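Acetyltransferase (Elizabethkingia anophelis, PDB 6AO7) probably transfers the acetyl group of acetyl-CoA, which it binds, to an acceptor substrate, as other GNAT-family acetyltransferases do. Local coordinates at residues A[123-137]-A[150-162]. Numbering follows the deposited sequence.
Sequences QKYGFRITDIRKNFF and IECTDMILLTMEL. With ACO (acetyl coenzyme *a), chain B; SO4 (sulfate ion), chain C; SO4 (sulfate ion), chain D.
Leu157 O accepts two backbone bonds, from Thr130 N at 2.9 Å and, longer, from Asp131 N at 3.2 Å; because both residues face Leu157, the register slips by one, a classic beta bulge. Beside it, Thr130 OG1, held between its backbone N and carbonyl carbon (chi1 55°), lies 2.8 Å from Thr159 OG1, a hydroxyl pair in which either may donate. Beyond the bulge, the extended Arg133 runs alongside Met155, and Leu157 CD1 covers one face of its guanidinium, 3.9 Å above the plane. Met155 SD also sits over the Phe136 ring, 4.4 Å from its centroid and 9° off the normal, a Met-aromatic contact. The Phe137 ring is sandwiched between Phe136 CD2 and Cys152 SG, the sulfur 4.0 Å from its centroid, with Asp154 O at its edge. The bulge lies between strands 128-133 and 155-161, antiparallel neighbours at one edge of the main GNAT sheet, 128-133 outermost within the chain. Before helix 136-140, Asp154 OD2 takes Asn135 N on its anti side at 2.7 Å; the same oxygen salt-bridges Arg128 of the second subunit. At the other end, a Schellman motif with Gly126 at positive phi closes helix 116-124, whose Lys124 NZ bonds the 3'-phosphate of acetyl-CoA.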
loop_
_atom_site.group_PDB
_atom_site.type_symbol
_atom_site.label_atom_id
_atom_site.label_comp_id
_atom_site.label_asym_id
_atom_site.label_seq_id
_atom_site.Cartn_x
_atom_site.Cartn_y
_atom_site.Cartn_z
ATOM N N GLN A 123 2.175 8.326 -3.941
ATOM C CA GLN A 123 2.434 7.853 -5.299
ATOM C C GLN A 123 1.902 8.823 -6.342
ATOM O O GLN A 123 2.528 9.009 -7.395
ATOM C CB GLN A 123 1.824 6.469 -5.506
ATOM C CG GLN A 123 2.505 5.422 -4.663
ATOM C CD GLN A 123 1.988 4.059 -5.019
ATOM O OE1 GLN A 123 2.364 3.500 -6.041
ATOM N NE2 GLN A 123 1.096 3.526 -4.194
ATOM N N LYS A 124 0.742 9.435 -6.078
ATOM C CA LYS A 124 0.216 10.467 -6.968
ATOM C C LYS A 124 1.248 11.562 -7.227
ATOM O O LYS A 124 1.314 12.116 -8.331
ATOM C CB LYS A 124 -1.063 11.069 -6.374
ATOM C CG LYS A 124 -1.664 12.201 -7.198
ATOM C CD LYS A 124 -2.639 13.042 -6.367
ATOM C CE LYS A 124 -3.127 14.264 -7.141
ATOM N NZ LYS A 124 -4.139 15.038 -6.360
ATOM N N TYR A 125 2.057 11.898 -6.222
ATOM C CA TYR A 125 3.040 12.962 -6.372
ATOM C C TYR A 125 4.440 12.455 -6.718
ATOM O O TYR A 125 5.401 13.231 -6.682
ATOM C CB TYR A 125 3.061 13.833 -5.119
ATOM C CG TYR A 125 1.871 14.775 -5.087
ATOM C CD1 TYR A 125 1.917 16.001 -5.746
ATOM C CD2 TYR A 125 0.691 14.426 -4.445
ATOM C CE1 TYR A 125 0.829 16.864 -5.739
ATOM C CE2 TYR A 125 -0.405 15.291 -4.432
ATOM C CZ TYR A 125 -0.328 16.504 -5.086
ATOM O OH TYR A 125 -1.405 17.371 -5.082
ATOM N N GLY A 126 4.574 11.189 -7.086
ATOM C CA GLY A 126 5.795 10.719 -7.713
ATOM C C GLY A 126 6.616 9.753 -6.896
ATOM O O GLY A 126 7.663 9.304 -7.373
ATOM N N PHE A 127 6.187 9.408 -5.690
ATOM C CA PHE A 127 6.927 8.461 -4.869
ATOM C C PHE A 127 6.634 7.040 -5.319
ATOM O O PHE A 127 5.489 6.692 -5.600
ATOM C CB PHE A 127 6.544 8.623 -3.401
ATOM C CG PHE A 127 7.067 9.856 -2.770
ATOM C CD1 PHE A 127 6.363 11.064 -2.835
ATOM C CD2 PHE A 127 8.264 9.817 -2.071
ATOM C CE1 PHE A 127 6.857 12.205 -2.217
ATOM C CE2 PHE A 127 8.758 10.952 -1.463
ATOM C CZ PHE A 127 8.054 12.152 -1.534
ATOM N N ARG A 128 7.679 6.221 -5.396
ATOM C CA ARG A 128 7.540 4.801 -5.701
ATOM C C ARG A 128 7.704 4.008 -4.414
ATOM O O ARG A 128 8.527 4.358 -3.568
ATOM C CB ARG A 128 8.595 4.349 -6.717
ATOM C CG ARG A 128 8.542 5.063 -8.060
ATOM C CD ARG A 128 7.613 4.376 -9.054
ATOM N NE ARG A 128 8.047 3.024 -9.420
ATOM C CZ ARG A 128 8.876 2.743 -10.423
ATOM N NH1 ARG A 128 9.379 3.718 -11.164
ATOM N NH2 ARG A 128 9.206 1.480 -10.686
ATOM N N ILE A 129 6.950 2.919 -4.270
ATOM C CA ILE A 129 7.157 2.064 -3.108
ATOM C C ILE A 129 8.471 1.308 -3.279
ATOM O O ILE A 129 8.703 0.674 -4.314
ATOM C CB ILE A 129 5.967 1.117 -2.921
ATOM C CG1 ILE A 129 4.681 1.921 -2.712
ATOM C CG2 ILE A 129 6.227 0.172 -1.772
ATOM C CD1 ILE A 129 3.464 1.044 -2.547
ATOM N N THR A 130 9.368 1.407 -2.288
ATOM C CA THR A 130 10.682 0.795 -2.494
ATOM C C THR A 130 11.134 -0.180 -1.413
ATOM O O THR A 130 11.947 -1.066 -1.701
ATOM C CB THR A 130 11.768 1.862 -2.667
ATOM O OG1 THR A 130 11.762 2.774 -1.556
ATOM C CG2 THR A 130 11.578 2.613 -3.987
ATOM N N ASP A 131 10.643 -0.050 -0.182
ATOM C CA ASP A 131 11.207 -0.828 0.918
ATOM C C ASP A 131 10.154 -1.085 1.984
ATOM O O ASP A 131 9.261 -0.264 2.203
ATOM C CB ASP A 131 12.398 -0.110 1.566
ATOM C CG ASP A 131 13.597 -0.014 0.653
ATOM O OD1 ASP A 131 14.358 -1.001 0.578
ATOM O OD2 ASP A 131 13.775 1.049 0.013
ATOM N N ILE A 132 10.279 -2.229 2.661
ATOM C CA ILE A 132 9.475 -2.545 3.841
ATOM C C ILE A 132 10.403 -2.633 5.050
ATOM O O ILE A 132 11.425 -3.325 5.001
ATOM C CB ILE A 132 8.689 -3.857 3.670
ATOM C CG1 ILE A 132 8.009 -3.899 2.303
ATOM C CG2 ILE A 132 7.660 -3.996 4.789
ATOM C CD1 ILE A 132 7.138 -2.697 2.052
ATOM N N ARG A 133 10.043 -1.947 6.127
ATOM C CA ARG A 133 10.739 -2.040 7.411
ATOM C C ARG A 133 9.867 -2.858 8.365
ATOM O O ARG A 133 8.988 -2.317 9.033
ATOM C CB ARG A 133 11.023 -0.652 7.988
ATOM C CG ARG A 133 11.983 0.203 7.177
ATOM C CD ARG A 133 12.230 1.554 7.851
ATOM N NE ARG A 133 13.269 2.336 7.181
ATOM C CZ ARG A 133 13.651 3.551 7.561
ATOM N NH1 ARG A 133 13.081 4.128 8.611
ATOM N NH2 ARG A 133 14.601 4.191 6.892
ATOM N N LYS A 134 10.140 -4.159 8.453
ATOM C CA LYS A 134 9.293 -5.049 9.241
ATOM C C LYS A 134 9.342 -4.695 10.723
ATOM O O LYS A 134 10.422 -4.537 11.302
ATOM C CB LYS A 134 9.715 -6.502 9.036
ATOM C CG LYS A 134 8.881 -7.499 9.834
ATOM C CD LYS A 134 9.410 -8.914 9.684
ATOM C CE LYS A 134 8.673 -9.880 10.596
ATOM N NZ LYS A 134 9.122 -11.286 10.388
ATOM N N ASN A 135 8.164 -4.579 11.338
ATOM C CA ASN A 135 8.025 -4.313 12.771
ATOM C C ASN A 135 8.647 -2.984 13.201
ATOM O O ASN A 135 8.980 -2.810 14.374
ATOM C CB ASN A 135 8.607 -5.459 13.614
ATOM C CG ASN A 135 7.667 -6.650 13.704
ATOM O OD1 ASN A 135 6.452 -6.516 13.536
ATOM N ND2 ASN A 135 8.225 -7.820 13.982
ATOM N N PHE A 136 8.786 -2.030 12.276
ATOM C CA PHE A 136 9.327 -0.724 12.638
ATOM C C PHE A 136 8.500 -0.064 13.737
ATOM O O PHE A 136 9.045 0.429 14.731
ATOM C CB PHE A 136 9.393 0.188 11.413
ATOM C CG PHE A 136 9.803 1.604 11.741
ATOM C CD1 PHE A 136 11.144 1.946 11.825
ATOM C CD2 PHE A 136 8.851 2.586 11.976
ATOM C CE1 PHE A 136 11.527 3.239 12.142
ATOM C CE2 PHE A 136 9.226 3.874 12.290
ATOM C CZ PHE A 136 10.564 4.202 12.368
ATOM N N PHE A 137 7.175 -0.018 13.557
ATOM C CA PHE A 137 6.330 0.650 14.539
ATOM C C PHE A 137 6.235 -0.162 15.823
ATOM O O PHE A 137 6.212 0.405 16.923
ATOM C CB PHE A 137 4.949 0.915 13.947
ATOM C CG PHE A 137 4.947 1.967 12.868
ATOM C CD1 PHE A 137 5.012 3.312 13.198
ATOM C CD2 PHE A 137 4.884 1.614 11.536
ATOM C CE1 PHE A 137 5.014 4.286 12.218
ATOM C CE2 PHE A 137 4.886 2.588 10.538
ATOM C CZ PHE A 137 4.947 3.929 10.888
ATOM N N ILE A 150 -6.783 -2.380 10.939
ATOM C CA ILE A 150 -5.528 -3.065 10.624
ATOM C C ILE A 150 -4.485 -2.580 11.618
ATOM O O ILE A 150 -4.373 -1.375 11.859
ATOM C CB ILE A 150 -5.047 -2.762 9.191
ATOM C CG1 ILE A 150 -6.143 -3.047 8.178
ATOM C CG2 ILE A 150 -3.792 -3.563 8.864
ATOM C CD1 ILE A 150 -6.781 -4.361 8.382
ATOM N N GLU A 151 -3.711 -3.500 12.174
ATOM C CA GLU A 151 -2.630 -3.100 13.060
ATOM C C GLU A 151 -1.479 -2.535 12.236
ATOM O O GLU A 151 -1.084 -3.107 11.213
ATOM C CB GLU A 151 -2.163 -4.278 13.910
ATOM C CG GLU A 151 -1.321 -3.884 15.084
ATOM C CD GLU A 151 -0.895 -5.070 15.928
ATOM O OE1 GLU A 151 -1.159 -6.228 15.523
ATOM O OE2 GLU A 151 -0.290 -4.840 17.000
ATOM N N CYS A 152 -0.945 -1.411 12.682
ATOM C CA CYS A 152 0.129 -0.715 11.982
ATOM C C CYS A 152 1.456 -1.156 12.592
ATOM O O CYS A 152 1.938 -0.571 13.565
ATOM C CB CYS A 152 -0.081 0.786 12.094
ATOM S SG CYS A 152 1.172 1.756 11.268
ATOM N N THR A 153 2.062 -2.187 12.009
ATOM C CA THR A 153 3.308 -2.752 12.526
ATOM C C THR A 153 4.538 -2.371 11.712
ATOM O O THR A 153 5.625 -2.203 12.277
ATOM C CB THR A 153 3.232 -4.285 12.565
ATOM O OG1 THR A 153 2.850 -4.758 11.273
ATOM C CG2 THR A 153 2.227 -4.771 13.592
ATOM N N ASP A 154 4.412 -2.279 10.394
ATOM C CA ASP A 154 5.560 -2.151 9.512
ATOM C C ASP A 154 5.556 -0.787 8.840
ATOM O O ASP A 154 4.505 -0.168 8.653
ATOM C CB ASP A 154 5.555 -3.251 8.441
ATOM C CG ASP A 154 5.258 -4.632 9.007
ATOM O OD1 ASP A 154 4.492 -5.388 8.368
ATOM O OD2 ASP A 154 5.778 -4.978 10.091
ATOM N N MET A 155 6.740 -0.299 8.488
ATOM C CA MET A 155 6.840 0.941 7.738
ATOM C C MET A 155 7.015 0.621 6.262
ATOM O O MET A 155 7.855 -0.210 5.901
ATOM C CB MET A 155 7.997 1.812 8.221
ATOM C CG MET A 155 8.314 2.893 7.228
ATOM S SD MET A 155 9.517 4.054 7.855
ATOM C CE MET A 155 8.456 4.981 8.969
ATOM N N ILE A 156 6.205 1.262 5.419
ATOM C CA ILE A 156 6.375 1.222 3.973
ATOM C C ILE A 156 7.158 2.451 3.558
ATOM O O ILE A 156 6.727 3.584 3.809
ATOM C CB ILE A 156 5.022 1.178 3.250
ATOM C CG1 ILE A 156 4.200 0.013 3.773
ATOM C CG2 ILE A 156 5.241 1.105 1.745
ATOM C CD1 ILE A 156 2.784 0.046 3.263
ATOM N N LEU A 157 8.313 2.243 2.936
ATOM C CA LEU A 157 9.179 3.345 2.536
ATOM C C LEU A 157 8.986 3.609 1.050
ATOM O O LEU A 157 9.043 2.677 0.243
ATOM C CB LEU A 157 10.642 3.008 2.839
ATOM C CG LEU A 157 11.625 4.112 3.239
ATOM C CD1 LEU A 157 11.265 4.702 4.594
ATOM C CD2 LEU A 157 13.052 3.599 3.247
ATOM N N LEU A 158 8.762 4.869 0.692
ATOM C CA LEU A 158 8.620 5.279 -0.696
ATOM C C LEU A 158 9.706 6.286 -1.038
ATOM O O LEU A 158 10.128 7.069 -0.193
ATOM C CB LEU A 158 7.242 5.908 -0.982
ATOM C CG LEU A 158 5.994 5.114 -0.599
ATOM C CD1 LEU A 158 5.547 5.431 0.834
ATOM C CD2 LEU A 158 4.835 5.414 -1.588
ATOM N N THR A 159 10.126 6.283 -2.300
ATOM C CA THR A 159 11.291 7.032 -2.737
ATOM C C THR A 159 10.980 7.728 -4.041
ATOM O O THR A 159 10.400 7.133 -4.949
ATOM C CB THR A 159 12.516 6.139 -2.961
ATOM O OG1 THR A 159 12.793 5.393 -1.772
ATOM C CG2 THR A 159 13.719 6.984 -3.321
ATOM N N MET A 160 11.403 8.977 -4.142
ATOM C CA MET A 160 11.253 9.750 -5.362
ATOM C C MET A 160 12.631 10.176 -5.828
ATOM O O MET A 160 13.392 10.756 -5.048
ATOM C CB MET A 160 10.379 10.978 -5.137
ATOM C CG MET A 160 10.301 11.871 -6.344
ATOM S SD MET A 160 9.499 13.419 -5.920
ATOM C CE MET A 160 9.867 14.393 -7.377
ATOM N N GLU A 161 12.956 9.885 -7.088
ATOM C CA GLU A 161 14.203 10.374 -7.667
ATOM C C GLU A 161 13.998 11.827 -8.075
ATOM O O GLU A 161 13.074 12.139 -8.833
ATOM C CB GLU A 161 14.627 9.512 -8.856
ATOM N N LEU A 162 14.834 12.717 -7.554
ATOM C CA LEU A 162 14.652 14.150 -7.763
ATOM C C LEU A 162 15.368 14.620 -9.018
ATOM O O LEU A 162 16.289 13.960 -9.499
ATOM C CB LEU A 162 15.157 14.948 -6.555
ATOM C CG LEU A 162 14.441 14.745 -5.222
ATOM C CD1 LEU A 162 15.272 15.315 -4.104
ATOM C CD2 LEU A 162 13.059 15.393 -5.250
ATOM O OXT LEU A 162 15.034 15.675 -9.562
HETATM N N1A ACO B . -7.938 5.952 -0.421
HETATM C C2A ACO B . -6.948 6.679 -0.941
HETATM N N3A ACO B . -6.901 7.995 -1.162
HETATM C C4A ACO B . -8.048 8.583 -0.810
HETATM C C5A ACO B . -9.172 7.962 -0.284
HETATM C C6A ACO B . -9.089 6.570 -0.075
HETATM N N6A ACO B . -10.081 5.828 0.425
HETATM N N7A ACO B . -10.197 8.877 -0.098
HETATM C C8A ACO B . -9.677 10.012 -0.505
HETATM N N9A ACO B . -8.381 9.908 -0.943
HETATM C C1B ACO B . -7.532 10.958 -1.504
HETATM C C2B ACO B . -8.203 12.289 -1.800
HETATM O O2B ACO B . -9.010 12.245 -2.968
HETATM C C3B ACO B . -6.955 13.137 -2.034
HETATM O O3B ACO B . -6.374 12.878 -3.329
HETATM P P3B ACO B . -6.662 13.700 -4.680
HETATM O O7A ACO B . -8.127 13.393 -5.050
HETATM O O8A ACO B . -6.348 15.179 -4.357
HETATM O O9A ACO B . -5.710 13.183 -5.722
HETATM C C4B ACO B . -5.923 12.534 -1.068
HETATM O O4B ACO B . -6.498 11.289 -0.601
HETATM C C5B ACO B . -5.542 13.450 0.071
HETATM O O5B ACO B . -5.082 14.655 -0.581
HETATM P P1A ACO B . -4.907 16.097 0.228
HETATM O O1A ACO B . -6.177 16.822 0.462
HETATM O O2A ACO B . -3.927 16.904 -0.610
HETATM O O3A ACO B . -4.272 15.591 1.599
HETATM P P2A ACO B . -4.238 16.237 3.059
HETATM O O4A ACO B . -4.436 17.687 2.849
HETATM O O5A ACO B . -5.346 15.608 3.883
HETATM O O6A ACO B . -2.846 15.836 3.712
HETATM C CBP ACO B . -2.012 14.190 5.281
HETATM C CCP ACO B . -2.484 14.458 3.857
HETATM C CDP ACO B . -0.745 15.024 5.538
HETATM C CEP ACO B . -1.675 12.695 5.410
HETATM C CAP ACO B . -3.107 14.621 6.291
HETATM O OAP ACO B . -4.325 13.950 6.012
HETATM C C9P ACO B . -2.731 14.489 7.759
HETATM O O9P ACO B . -2.090 15.378 8.309
HETATM N N8P ACO B . -3.071 13.359 8.369
HETATM C C7P ACO B . -2.679 13.069 9.741
HETATM C C6P ACO B . -1.165 13.046 9.919
HETATM C C5P ACO B . -0.501 12.008 9.045
HETATM O O5P ACO B . -0.989 10.890 8.901
HETATM N N4P ACO B . 0.633 12.374 8.454
HETATM C C3P ACO B . 1.435 11.482 7.623
HETATM C C2P ACO B . 2.120 10.402 8.434
HETATM S S1P ACO B . 3.611 9.646 7.685
HETATM C C ACO B . 4.801 10.916 8.039
HETATM O O ACO B . 4.507 11.950 8.573
HETATM C CH3 ACO B . 6.181 10.580 7.558
HETATM S S SO4 C . 6.238 -10.981 14.061
HETATM O O1 SO4 C . 6.011 -12.404 13.832
HETATM O O2 SO4 C . 5.236 -10.470 14.993
HETATM O O3 SO4 C . 6.131 -10.256 12.799
HETATM O O4 SO4 C . 7.577 -10.792 14.616
HETATM S S SO4 D . 12.580 3.031 -13.775
HETATM O O1 SO4 D . 13.436 4.188 -13.537
HETATM O O2 SO4 D . 11.540 3.382 -14.739
HETATM O O3 SO4 D . 11.954 2.616 -12.525
HETATM O O4 SO4 D . 13.392 1.933 -14.297
#